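Acarbose/maltose binding protein GacH (Streptomyces glaucescens, PDB 3K01) binds acarbose and an acarbose homologue, and probably maltose, as the extracellular solute receptor of an ABC transporter. Local coordinates at residues N373-P378 and R405-D410. Residues are numbered along the deposited sequence; the frame is centred on the assembly and turned at random. Where two conformers were deposited one is given.
Sequences NALFEP and RKLLKD
L407 reaches across to the 373-378 segment with one methyl, CD1, and that single carbon touches three residues there. It lies 3.6 Å from A374 O, a van der Waals contact with a backbone carbonyl, and 4.2 Å from the methyl A374 CB. P378 CG approaches the same L407 CD1 at 4.4 Å, so the methyl rests against both the alanine and the proline ring one helical turn further along. In L407, chi1 -76° sets CG anti to the carbonyl carbon and beside the backbone N, with CD1 against A374. The motif is a helical hairpin at the C-terminal end of a protein of the bacterial solute-binding protein 1 family: helices 376-387 and 393-407 fold back on each other, and the contact joins the 3-10 segment that leads into the first, and P378 within it, to L407 and L408 where the second runs out. L375 packs beside this group, its CD2 standing 4.3 Å from L407 CD1 and 4.4 Å from L408 CD1. L408 is where the chain leaves helical geometry, yet its CD1 branch reaches L375, and both leucines are buried, whereas A374, P378 and L407 remain partly exposed. No hydrogen bond joins the two segments; the side-chain contacts are all apolar, the one polar atom touched is A374 O, and 168 Å² is buried in all. Polar linkage comes from the preceding turn of the second helix, where the hydroxyl of Y404 is hydrogen-bonded to L375 O, while P378 also packs on A403 and Y404.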
loop_
_atom_site.group_PDB
_atom_site.type_symbol
_atom_site.label_atom_id
_atom_site.label_comp_id
_atom_site.label_asym_id
_atom_site.label_seq_id
_atom_site.Cartn_x
_atom_site.Cartn_y
_atom_site.Cartn_z
ATOM N N ASN A 373 8.853 -6.827 5.578
ATOM C CA ASN A 373 8.308 -7.693 4.533
ATOM C C ASN A 373 8.338 -9.175 4.904
ATOM O O ASN A 373 7.451 -9.939 4.486
ATOM C CB ASN A 373 8.925 -7.370 3.162
ATOM C CG ASN A 373 8.143 -6.270 2.413
ATOM O OD1 ASN A 373 6.998 -5.940 2.762
ATOM N ND2 ASN A 373 8.762 -5.708 1.373
ATOM N N ALA A 374 9.284 -9.560 5.754
ATOM C CA ALA A 374 9.401 -10.932 6.219
ATOM C C ALA A 374 8.213 -11.311 7.118
ATOM O O ALA A 374 7.955 -12.484 7.349
ATOM C CB ALA A 374 10.722 -11.110 6.980
ATOM N N LEU A 375 7.485 -10.325 7.620
ATOM C CA LEU A 375 6.337 -10.594 8.495
ATOM C C LEU A 375 5.134 -11.148 7.722
ATOM O O LEU A 375 4.203 -11.665 8.352
ATOM C CB LEU A 375 5.912 -9.326 9.248
ATOM C CG LEU A 375 7.003 -8.717 10.118
ATOM C CD1 LEU A 375 6.434 -7.510 10.846
ATOM C CD2 LEU A 375 7.581 -9.733 11.112
ATOM N N PHE A 376 5.144 -11.053 6.390
ATOM C CA PHE A 376 3.984 -11.493 5.612
ATOM C C PHE A 376 3.905 -13.000 5.448
ATOM O O PHE A 376 2.813 -13.565 5.484
ATOM C CB PHE A 376 3.975 -10.792 4.245
ATOM C CG PHE A 376 3.533 -9.361 4.322
ATOM C CD1 PHE A 376 2.198 -9.049 4.538
ATOM C CD2 PHE A 376 4.461 -8.342 4.178
ATOM C CE1 PHE A 376 1.775 -7.724 4.606
ATOM C CE2 PHE A 376 4.060 -7.006 4.261
ATOM C CZ PHE A 376 2.720 -6.698 4.471
ATOM N N GLU A 377 5.035 -13.679 5.273
ATOM C CA GLU A 377 4.981 -15.101 4.986
ATOM C C GLU A 377 4.310 -15.936 6.095
ATOM O O GLU A 377 3.508 -16.806 5.781
ATOM C CB GLU A 377 6.363 -15.645 4.587
ATOM C CG GLU A 377 6.371 -17.152 4.416
ATOM C CD GLU A 377 5.650 -17.621 3.152
ATOM O OE1 GLU A 377 5.030 -16.837 2.418
ATOM O OE2 GLU A 377 5.688 -18.830 2.876
ATOM N N PRO A 378 4.606 -15.678 7.380
ATOM C CA PRO A 378 3.907 -16.453 8.407
ATOM C C PRO A 378 2.402 -16.253 8.375
ATOM O O PRO A 378 1.641 -17.203 8.563
ATOM C CB PRO A 378 4.529 -15.971 9.721
ATOM C CG PRO A 378 5.923 -15.501 9.298
ATOM C CD PRO A 378 5.655 -14.812 7.967
ATOM N N ARG A 405 8.905 -14.070 16.568
ATOM C CA ARG A 405 9.978 -14.066 17.577
ATOM C C ARG A 405 11.262 -14.666 17.014
ATOM O O ARG A 405 12.368 -14.231 17.349
ATOM C CB ARG A 405 9.529 -14.771 18.864
ATOM C CG ARG A 405 8.427 -14.001 19.566
ATOM C CD ARG A 405 7.938 -14.595 20.892
ATOM N NE ARG A 405 6.781 -13.826 21.361
ATOM C CZ ARG A 405 5.517 -14.092 21.036
ATOM N NH1 ARG A 405 5.231 -15.146 20.287
ATOM N NH2 ARG A 405 4.533 -13.331 21.492
ATOM N N LYS A 406 11.140 -15.653 16.139
ATOM C CA LYS A 406 12.320 -16.247 15.519
ATOM C C LYS A 406 12.982 -15.292 14.521
ATOM O O LYS A 406 14.220 -15.236 14.433
ATOM C CB LYS A 406 11.957 -17.565 14.842
ATOM C CG LYS A 406 11.769 -18.710 15.814
ATOM C CD LYS A 406 11.264 -19.952 15.104
ATOM C CE LYS A 406 11.442 -21.197 15.973
ATOM N NZ LYS A 406 10.452 -21.275 17.081
ATOM N N LEU A 407 12.175 -14.536 13.775
ATOM C CA LEU A 407 12.654 -13.534 12.807
ATOM C C LEU A 407 13.268 -12.305 13.480
ATOM O O LEU A 407 14.233 -11.715 12.959
ATOM C CB LEU A 407 11.478 -13.022 11.959
ATOM C CG LEU A 407 10.985 -13.950 10.875
ATOM C CD1 LEU A 407 9.655 -13.389 10.397
ATOM C CD2 LEU A 407 12.019 -14.069 9.741
ATOM N N LEU A 408 12.652 -11.906 14.586
ATOM C CA LEU A 408 12.981 -10.705 15.358
ATOM C C LEU A 408 13.580 -11.181 16.675
ATOM O O LEU A 408 12.927 -11.236 17.733
ATOM C CB LEU A 408 11.740 -9.858 15.628
ATOM C CG LEU A 408 10.875 -9.488 14.428
ATOM C CD1 LEU A 408 9.578 -8.948 14.921
ATOM C CD2 LEU A 408 11.557 -8.423 13.565
ATOM N N LYS A 409 14.840 -11.518 16.592
ATOM C CA LYS A 409 15.580 -12.108 17.678
ATOM C C LYS A 409 15.536 -11.326 18.991
ATOM O O LYS A 409 15.695 -11.924 20.058
ATOM C CB LYS A 409 17.021 -12.314 17.217
ATOM C CG LYS A 409 17.185 -13.318 16.051
ATOM C CD LYS A 409 18.677 -13.624 15.798
ATOM C CE LYS A 409 19.015 -13.887 14.293
ATOM N NZ LYS A 409 20.517 -13.828 13.938
ATOM N N ASP A 410 15.343 -10.007 18.924
ATOM C CA ASP A 410 15.310 -9.189 20.136
ATOM C C ASP A 410 13.933 -8.651 20.524
ATOM O O ASP A 410 13.815 -7.688 21.280
ATOM C CB ASP A 410 16.323 -8.043 20.045
ATOM C CG ASP A 410 16.037 -7.072 18.906
ATOM O OD1 ASP A 410 15.134 -7.316 18.066
ATOM O OD2 ASP A 410 16.735 -6.027 18.837
#